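Local coordinates for protein 3-hydroxyacyl-CoA dehydrogenase type-2 (Mycobacterium avium, PDB 3PPI) that probably catalyses the NAD-dependent oxidation of 3-hydroxyacyl-CoA thioesters to their 3-oxoacyl counterparts, as a member of the short-chain dehydrogenase/reductase family, at residues A[49-54]-A[75-80]; A[42-47]-A[64-69]; A[104-109]-A[258-263]. All coordinates share one frame; numbering follows the deposited sequence.

Contact 1: residues A[49-54]-A[75-80]; sequences RLHADG and GNRAEF. With MG (magnesium ion), chain E.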
loop_
_atom_site.group_PDB
_atom_site.type_symbol
_atom_site.label_atom_id
_atom_site.label_comp_id
_atom_site.label_asym_id
_atom_site.label_seq_id
_atom_site.Cartn_x
_atom_site.Cartn_y
_atom_site.Cartn_z
ATOM N N ARG A 49 -11.735 -27.873 7.258
ATOM C CA ARG A 49 -12.366 -27.387 6.027
ATOM C C ARG A 49 -11.847 -28.121 4.796
ATOM O O ARG A 49 -12.626 -28.583 3.970
ATOM C CB ARG A 49 -12.108 -25.886 5.851
ATOM C CG ARG A 49 -12.605 -25.276 4.537
ATOM C CD ARG A 49 -14.102 -25.478 4.313
ATOM N NE ARG A 49 -14.512 -24.890 3.037
ATOM C CZ ARG A 49 -14.958 -23.650 2.856
ATOM N NH1 ARG A 49 -15.086 -22.797 3.861
ATOM N NH2 ARG A 49 -15.275 -23.254 1.635
ATOM N N LEU A 50 -10.528 -28.196 4.651
ATOM C CA LEU A 50 -9.963 -28.837 3.463
ATOM C C LEU A 50 -10.300 -30.336 3.430
ATOM O O LEU A 50 -10.589 -30.880 2.370
ATOM C CB LEU A 50 -8.462 -28.608 3.383
ATOM C CG LEU A 50 -7.980 -27.168 3.191
ATOM C CD1 LEU A 50 -6.431 -27.165 3.019
ATOM C CD2 LEU A 50 -8.676 -26.490 2.014
ATOM N N HIS A 51 -10.295 -30.980 4.595
ATOM C CA HIS A 51 -10.677 -32.380 4.713
ATOM C C HIS A 51 -12.149 -32.593 4.309
ATOM O O HIS A 51 -12.458 -33.491 3.523
ATOM C CB HIS A 51 -10.416 -32.872 6.144
ATOM C CG HIS A 51 -10.859 -34.281 6.382
ATOM N ND1 HIS A 51 -12.109 -34.596 6.868
ATOM C CD2 HIS A 51 -10.228 -35.459 6.177
ATOM C CE1 HIS A 51 -12.223 -35.908 6.965
ATOM N NE2 HIS A 51 -11.094 -36.454 6.555
ATOM N N ALA A 52 -13.049 -31.756 4.830
ATOM C CA ALA A 52 -14.463 -31.806 4.444
ATOM C C ALA A 52 -14.679 -31.541 2.945
ATOM O O ALA A 52 -15.608 -32.075 2.354
ATOM C CB ALA A 52 -15.276 -30.825 5.263
ATOM N N ASP A 53 -13.813 -30.729 2.336
ATOM C CA ASP A 53 -13.910 -30.451 0.893
ATOM C C ASP A 53 -13.331 -31.541 -0.008
ATOM O O ASP A 53 -13.338 -31.387 -1.236
ATOM C CB ASP A 53 -13.229 -29.128 0.547
ATOM C CG ASP A 53 -14.011 -27.922 1.025
ATOM O OD1 ASP A 53 -15.159 -28.096 1.485
ATOM O OD2 ASP A 53 -13.463 -26.796 0.948
ATOM N N GLY A 54 -12.799 -32.601 0.580
ATOM C CA GLY A 54 -12.380 -33.770 -0.191
ATOM C C GLY A 54 -10.881 -33.976 -0.321
ATOM O O GLY A 54 -10.456 -34.926 -0.965
ATOM N N GLY A 75 -10.197 -39.281 10.655
ATOM C CA GLY A 75 -10.132 -40.573 9.964
ATOM C C GLY A 75 -8.965 -40.697 8.995
ATOM O O GLY A 75 -7.981 -39.951 9.081
ATOM N N ASN A 76 -9.089 -41.627 8.054
ATOM C CA ASN A 76 -7.935 -42.094 7.265
ATOM C C ASN A 76 -7.425 -41.165 6.156
ATOM O O ASN A 76 -6.374 -41.441 5.572
ATOM C CB ASN A 76 -8.199 -43.495 6.692
ATOM C CG ASN A 76 -9.576 -43.621 6.071
ATOM O OD1 ASN A 76 -9.939 -42.850 5.179
ATOM N ND2 ASN A 76 -10.361 -44.587 6.554
ATOM N N ARG A 77 -8.146 -40.081 5.871
ATOM C CA ARG A 77 -7.681 -39.078 4.914
ATOM C C ARG A 77 -6.985 -37.909 5.629
ATOM O O ARG A 77 -6.660 -36.902 4.995
ATOM C CB ARG A 77 -8.849 -38.560 4.075
ATOM C CG ARG A 77 -9.676 -39.663 3.370
ATOM C CD ARG A 77 -10.685 -39.064 2.351
ATOM N NE ARG A 77 -11.796 -38.314 2.954
ATOM C CZ ARG A 77 -11.907 -36.980 3.048
ATOM N NH1 ARG A 77 -10.973 -36.133 2.586
ATOM N NH2 ARG A 77 -12.997 -36.473 3.627
ATOM N N ALA A 78 -6.754 -38.051 6.938
ATOM C CA ALA A 78 -6.054 -37.035 7.744
ATOM C C ALA A 78 -4.944 -37.693 8.559
ATOM O O ALA A 78 -5.212 -38.640 9.288
ATOM C CB ALA A 78 -7.032 -36.324 8.680
ATOM N N GLU A 79 -3.717 -37.185 8.440
ATOM C CA GLU A 79 -2.567 -37.732 9.161
ATOM C C GLU A 79 -1.807 -36.646 9.898
ATOM O O GLU A 79 -1.537 -35.581 9.329
ATOM C CB GLU A 79 -1.591 -38.402 8.198
ATOM C CG GLU A 79 -2.122 -39.667 7.546
ATOM C CD GLU A 79 -2.195 -40.858 8.490
ATOM O OE1 GLU A 79 -1.531 -40.851 9.560
ATOM O OE2 GLU A 79 -2.925 -41.815 8.143
ATOM N N PHE A 80 -1.421 -36.939 11.135
ATOM C CA PHE A 80 -0.533 -36.070 11.885
ATOM C C PHE A 80 0.924 -36.384 11.586
ATOM O O PHE A 80 1.350 -37.520 11.718
ATOM C CB PHE A 80 -0.757 -36.219 13.390
ATOM C CG PHE A 80 0.287 -35.539 14.200
ATOM C CD1 PHE A 80 0.402 -34.154 14.167
ATOM C CD2 PHE A 80 1.200 -36.273 14.954
ATOM C CE1 PHE A 80 1.365 -33.517 14.889
ATOM C CE2 PHE A 80 2.185 -35.633 15.682
ATOM C CZ PHE A 80 2.273 -34.253 15.645
HETATM MG MG MG E . -6.173 -40.211 10.508
HETATM O O HOH W 1 -10.686 -39.344 6.682
HETATM O O HOH W 2 -5.139 -41.954 9.169
HETATM O O HOH W 3 -7.326 -42.334 11.196
HETATM O O HOH W 4 -4.583 -40.564 12.285
#
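The guanidinium of Arg77 lies flat on the imidazole of His51, the planes 7° apart and their centres separated by 3.9 Å. NH2 sits over one face of the ring, displaced toward its rim. The bend of the arginine chain at chi3 (-69°) turns the group so that its end also faces the last turn of helix 41-52. There both terminal nitrogens grip a single acceptor: Arg77 NH2 reaches His51 O at 3.0 Å and NH1 reaches the same His51 O at 3.2 Å. The NH1 bond arrives in the carbonyl plane on a lone pair, whereas NH2 comes from above that plane. Gly54 N is a third donor to this oxygen, and Gly54 C packs against NH1. Ala78 CB touches the imidazole more loosely, 4.2 Å from His51 CD2. On the wetter side, a water lies 2.9 Å from His51 NE2 and accepts a hydrogen bond from Arg77 N. Beyond it, Gly75 O and Ala78 O, at the two ends of the type I turn that leads from helix 64-74 into the edge strand 78-82 of the parallel sheet, bind a magnesium ion with three waters. The arginine thus adds two donors to a carbonyl oxygen of the last helical turn, which Gly54 closes in a Schellman motif; this negative helix end probably favours its positive charge, and the stack and paired bonds fix the guanidinium's rotation.

Contact 2: residues A[42-47]-A[64-69]; sequences LGEATV and AEKGKA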
loop_
_atom_site.group_PDB
_atom_site.type_symbol
_atom_site.label_atom_id
_atom_site.label_comp_id
_atom_site.label_asym_id
_atom_site.label_seq_id
_atom_site.Cartn_x
_atom_site.Cartn_y
_atom_site.Cartn_z
ATOM N N LEU A 42 -6.162 -21.465 13.891
ATOM C CA LEU A 42 -6.470 -21.201 12.499
ATOM C C LEU A 42 -6.163 -22.423 11.632
ATOM O O LEU A 42 -6.911 -22.759 10.725
ATOM C CB LEU A 42 -5.656 -20.004 12.000
ATOM C CG LEU A 42 -5.794 -18.683 12.740
ATOM C CD1 LEU A 42 -4.951 -17.579 12.005
ATOM C CD2 LEU A 42 -7.271 -18.287 12.871
ATOM N N GLY A 43 -5.033 -23.066 11.906
ATOM C CA GLY A 43 -4.620 -24.244 11.154
ATOM C C GLY A 43 -5.582 -25.412 11.297
ATOM O O GLY A 43 -5.890 -26.076 10.315
ATOM N N GLU A 44 -6.059 -25.664 12.515
ATOM C CA GLU A 44 -7.044 -26.724 12.727
ATOM C C GLU A 44 -8.296 -26.480 11.885
ATOM O O GLU A 44 -8.800 -27.401 11.231
ATOM C CB GLU A 44 -7.413 -26.854 14.213
ATOM C CG GLU A 44 -8.578 -27.797 14.493
ATOM C CD GLU A 44 -8.943 -27.878 15.978
ATOM O OE1 GLU A 44 -8.215 -27.313 16.819
ATOM O OE2 GLU A 44 -9.971 -28.513 16.298
ATOM N N ALA A 45 -8.799 -25.250 11.891
ATOM C CA ALA A 45 -10.021 -24.947 11.143
ATOM C C ALA A 45 -9.793 -25.165 9.634
ATOM O O ALA A 45 -10.683 -25.637 8.907
ATOM C CB ALA A 45 -10.486 -23.519 11.432
ATOM N N THR A 46 -8.586 -24.849 9.182
ATOM C CA THR A 46 -8.211 -25.047 7.788
ATOM C C THR A 46 -8.178 -26.538 7.478
ATOM O O THR A 46 -8.760 -26.970 6.496
ATOM C CB THR A 46 -6.851 -24.396 7.483
ATOM O OG1 THR A 46 -6.924 -23.013 7.838
ATOM C CG2 THR A 46 -6.467 -24.532 5.995
ATOM N N VAL A 47 -7.534 -27.323 8.340
ATOM C CA VAL A 47 -7.523 -28.774 8.168
ATOM C C VAL A 47 -8.951 -29.336 8.048
ATOM O O VAL A 47 -9.258 -30.075 7.101
ATOM C CB VAL A 47 -6.771 -29.480 9.304
ATOM C CG1 VAL A 47 -6.977 -31.006 9.225
ATOM C CG2 VAL A 47 -5.271 -29.120 9.255
ATOM N N ALA A 64 1.973 -32.704 19.398
ATOM C CA ALA A 64 1.741 -34.116 19.069
ATOM C C ALA A 64 0.392 -34.688 19.537
ATOM O O ALA A 64 -0.263 -35.416 18.782
ATOM C CB ALA A 64 2.887 -34.976 19.592
ATOM N N GLU A 65 -0.032 -34.358 20.755
ATOM C CA GLU A 65 -1.278 -34.912 21.324
ATOM C C GLU A 65 -2.509 -34.317 20.630
ATOM O O GLU A 65 -3.407 -35.043 20.203
ATOM C CB GLU A 65 -1.347 -34.669 22.837
ATOM N N LYS A 66 -2.544 -32.995 20.515
ATOM C CA LYS A 66 -3.619 -32.324 19.787
ATOM C C LYS A 66 -3.687 -32.750 18.316
ATOM O O LYS A 66 -4.770 -33.034 17.797
ATOM C CB LYS A 66 -3.492 -30.796 19.882
ATOM C CG LYS A 66 -4.648 -30.144 20.641
ATOM C CD LYS A 66 -5.013 -28.752 20.107
ATOM C CE LYS A 66 -6.537 -28.607 19.844
ATOM N NZ LYS A 66 -6.974 -29.114 18.495
ATOM N N GLY A 67 -2.528 -32.790 17.661
ATOM C CA GLY A 67 -2.429 -33.178 16.253
ATOM C C GLY A 67 -2.878 -34.602 15.980
ATOM O O GLY A 67 -3.626 -34.841 15.024
ATOM N N LYS A 68 -2.433 -35.546 16.822
ATOM C CA LYS A 68 -2.809 -36.953 16.671
ATOM C C LYS A 68 -4.298 -37.121 16.909
ATOM O O LYS A 68 -4.966 -37.862 16.190
ATOM C CB LYS A 68 -2.026 -37.863 17.636
ATOM N N ALA A 69 -4.798 -36.436 17.937
ATOM C CA ALA A 69 -6.221 -36.437 18.277
ATOM C C ALA A 69 -7.063 -35.940 17.101
ATOM O O ALA A 69 -8.073 -36.538 16.759
ATOM C CB ALA A 69 -6.461 -35.554 19.506
#
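Glu44 meets Lys66 through its carboxylate, and the overlap is confined to the ends of the two side chains. Lys66 NZ donates to Glu44 OE1 at 2.8 Å, a hydrogen-bonded salt bridge. The ammonium approaches from above the carboxylate, 58° out of its plane, while Lys66 CE stays 3.7 Å from Glu44 OE1. Glu44 is stretched out, with CG anti to the backbone N (chi1 172°) and an extended chain beyond it, which carries the carboxylate out toward helix 64-74. Lys66 instead bends at each of its last three torsions and crosses the glutamate at about a right angle. Both charged groups have a second partner: Glu44 OE2 forms a salt bridge with Arg48, one turn further along the helix, and Lys66 NZ also donates to Ala39 O in the loop after strand 31-36. Only 66 Å² is buried between the segments, so this is a small polar contact at the surface. Inward of it, Glu44 and Val47 pack on Leu70 of helix 64-74, and Val47 continues onto strands 31-36 and 56-61. The salt bridge joins the outer sides of two neighbouring helices of the Rossmann fold, with helix 41-52 placed between helix 64-74 and helix 249-261.

Contact 3: residues A[104-109]-A[258-263]; sequences LRYAVV and FLLTNG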
loop_
_atom_site.group_PDB
_atom_site.type_symbol
_atom_site.label_atom_id
_atom_site.label_comp_id
_atom_site.label_asym_id
_atom_site.label_seq_id
_atom_site.Cartn_x
_atom_site.Cartn_y
_atom_site.Cartn_z
ATOM N N LEU A 104 0.193 -34.261 -3.698
ATOM C CA LEU A 104 0.331 -32.993 -2.992
ATOM C C LEU A 104 0.188 -31.867 -3.989
ATOM O O LEU A 104 0.985 -31.764 -4.924
ATOM C CB LEU A 104 1.695 -32.904 -2.299
ATOM C CG LEU A 104 2.010 -31.600 -1.567
ATOM C CD1 LEU A 104 0.960 -31.285 -0.502
ATOM C CD2 LEU A 104 3.397 -31.706 -0.949
ATOM N N ARG A 105 -0.828 -31.031 -3.802
ATOM C CA ARG A 105 -0.993 -29.871 -4.665
ATOM C C ARG A 105 -1.134 -28.540 -3.917
ATOM O O ARG A 105 -1.044 -27.493 -4.538
ATOM C CB ARG A 105 -2.180 -30.086 -5.597
ATOM C CG ARG A 105 -1.972 -31.215 -6.605
ATOM C CD ARG A 105 -3.121 -31.231 -7.639
ATOM N NE ARG A 105 -2.940 -32.261 -8.658
ATOM C CZ ARG A 105 -2.214 -32.144 -9.774
ATOM N NH1 ARG A 105 -1.575 -31.022 -10.081
ATOM N NH2 ARG A 105 -2.133 -33.177 -10.607
ATOM N N TYR A 106 -1.313 -28.590 -2.596
ATOM C CA TYR A 106 -1.677 -27.424 -1.805
ATOM C C TYR A 106 -1.007 -27.394 -0.441
ATOM O O TYR A 106 -0.803 -28.427 0.175
ATOM C CB TYR A 106 -3.182 -27.426 -1.580
ATOM C CG TYR A 106 -3.990 -27.502 -2.850
ATOM C CD1 TYR A 106 -4.099 -26.400 -3.674
ATOM C CD2 TYR A 106 -4.622 -28.679 -3.237
ATOM C CE1 TYR A 106 -4.830 -26.444 -4.839
ATOM C CE2 TYR A 106 -5.358 -28.743 -4.410
ATOM C CZ TYR A 106 -5.456 -27.611 -5.207
ATOM O OH TYR A 106 -6.160 -27.624 -6.369
ATOM N N ALA A 107 -0.689 -26.196 0.040
ATOM C CA ALA A 107 -0.250 -26.029 1.417
ATOM C C ALA A 107 -0.812 -24.723 1.961
ATOM O O ALA A 107 -0.952 -23.745 1.223
ATOM C CB ALA A 107 1.271 -26.044 1.507
ATOM N N VAL A 108 -1.161 -24.731 3.247
ATOM C CA VAL A 108 -1.508 -23.519 3.961
ATOM C C VAL A 108 -0.522 -23.410 5.122
ATOM O O VAL A 108 -0.470 -24.288 5.974
ATOM C CB VAL A 108 -2.992 -23.542 4.454
ATOM C CG1 VAL A 108 -3.319 -22.259 5.175
ATOM C CG2 VAL A 108 -3.972 -23.786 3.255
ATOM N N VAL A 109 0.282 -22.349 5.131
ATOM C CA VAL A 109 1.338 -22.161 6.128
ATOM C C VAL A 109 0.753 -21.309 7.248
ATOM O O VAL A 109 0.708 -20.087 7.152
ATOM C CB VAL A 109 2.575 -21.500 5.493
ATOM C CG1 VAL A 109 3.735 -21.448 6.481
ATOM C CG2 VAL A 109 2.982 -22.240 4.236
ATOM N N PHE A 258 -10.888 -20.365 -0.383
ATOM C CA PHE A 258 -11.111 -19.494 -1.540
ATOM C C PHE A 258 -9.818 -19.247 -2.329
ATOM O O PHE A 258 -9.814 -19.280 -3.561
ATOM C CB PHE A 258 -11.698 -18.145 -1.091
ATOM C CG PHE A 258 -11.721 -17.113 -2.180
ATOM C CD1 PHE A 258 -12.648 -17.191 -3.200
ATOM C CD2 PHE A 258 -10.801 -16.079 -2.201
ATOM C CE1 PHE A 258 -12.669 -16.234 -4.210
ATOM C CE2 PHE A 258 -10.805 -15.128 -3.224
ATOM C CZ PHE A 258 -11.745 -15.217 -4.234
ATOM N N LEU A 259 -8.728 -18.966 -1.626
ATOM C CA LEU A 259 -7.443 -18.703 -2.300
ATOM C C LEU A 259 -6.912 -19.933 -3.033
ATOM O O LEU A 259 -6.207 -19.824 -4.038
ATOM C CB LEU A 259 -6.410 -18.206 -1.301
ATOM C CG LEU A 259 -6.715 -16.818 -0.719
ATOM C CD1 LEU A 259 -5.720 -16.411 0.370
ATOM C CD2 LEU A 259 -6.765 -15.785 -1.819
ATOM N N LEU A 260 -7.249 -21.099 -2.516
ATOM C CA LEU A 260 -6.876 -22.353 -3.138
ATOM C C LEU A 260 -7.708 -22.664 -4.370
ATOM O O LEU A 260 -7.204 -23.310 -5.288
ATOM C CB LEU A 260 -6.990 -23.502 -2.136
ATOM C CG LEU A 260 -6.016 -23.482 -0.949
ATOM C CD1 LEU A 260 -6.205 -24.724 -0.116
ATOM C CD2 LEU A 260 -4.560 -23.357 -1.389
ATOM N N THR A 261 -8.967 -22.235 -4.404
ATOM C CA THR A 261 -9.883 -22.662 -5.469
ATOM C C THR A 261 -10.138 -21.629 -6.577
ATOM O O THR A 261 -10.414 -22.019 -7.711
ATOM C CB THR A 261 -11.250 -23.083 -4.898
ATOM O OG1 THR A 261 -11.791 -22.009 -4.121
ATOM C CG2 THR A 261 -11.101 -24.347 -4.020
ATOM N N ASN A 262 -10.067 -20.334 -6.284
ATOM C CA ASN A 262 -10.329 -19.327 -7.322
ATOM C C ASN A 262 -9.138 -19.292 -8.274
ATOM O O ASN A 262 -8.009 -19.073 -7.840
ATOM C CB ASN A 262 -10.515 -17.936 -6.707
ATOM C CG ASN A 262 -10.823 -16.887 -7.752
ATOM O OD1 ASN A 262 -9.940 -16.449 -8.484
ATOM N ND2 ASN A 262 -12.089 -16.486 -7.834
ATOM N N GLY A 263 -9.384 -19.478 -9.563
ATOM C CA GLY A 263 -8.290 -19.670 -10.517
ATOM C C GLY A 263 -7.475 -18.442 -10.909
ATOM O O GLY A 263 -6.404 -18.594 -11.490
#
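With chi1 near -60° in both Tyr106 and Leu260 (-55° and -66°), each CG stands anti to its own carbonyl carbon, and the two side chains converge between strand 103-109 and helix 249-261. Leu260 CD2 meets the tyrosine ring obliquely, 3.8 Å from Tyr106 CD1. The other leucine branch reaches the residue two further along the strand: Leu260 CD1 lies 4.2 Å from Val108 CG2. The fork of the leucine thus divides between an aromatic and an aliphatic neighbour, and it approaches Ala107 at the backbone carbonyl, since the methyl of that residue points to the other side of the sheet. Arg105 CB lies over the rim of one face of the Tyr106 ring, 3.6 Å above its plane, and Phe28 meets that ring edge-to-face. Val170 of the adjoining strand 167-172 extends the surface on which Leu260 rests. Just past the helix end, Asn262 ND2 forms hydrogen bonds with Asp254 OD2 and Glu251 O of a second subunit, so the helix joins the core to a subunit interface. No hydrogen bond links the two segments; the contact therefore rests on shape and burial, with the one polar side-chain end, Tyr106 OH, hydrogen-bonded to Gln27 O.

How the contacts relate
Contacts 1 and 2 share helix 41-52, their centres 11 Å apart, and their segments alternate along the chain. They also touch: Phe80 CZ packs 3.5 Å from Ala64 CA. Contact 3 lies deeper and meets both through the inner face of the same helix. Leu50 CD2 is 3.7 Å from Leu260 CD1, and Thr46 CG2 is 3.8 Å from Val108 CG2. One magnesium ion belongs to contact 1; a second, at the site of Gly37 and Gly40, lies about 6 Å from the Glu44 side chain of contact 2. Contact 2 includes Gly43 of a glycine-rich motif at the start of helix 41-52, consistent with dinucleotide binding; Val108 of contact 3 lies near this motif without touching it.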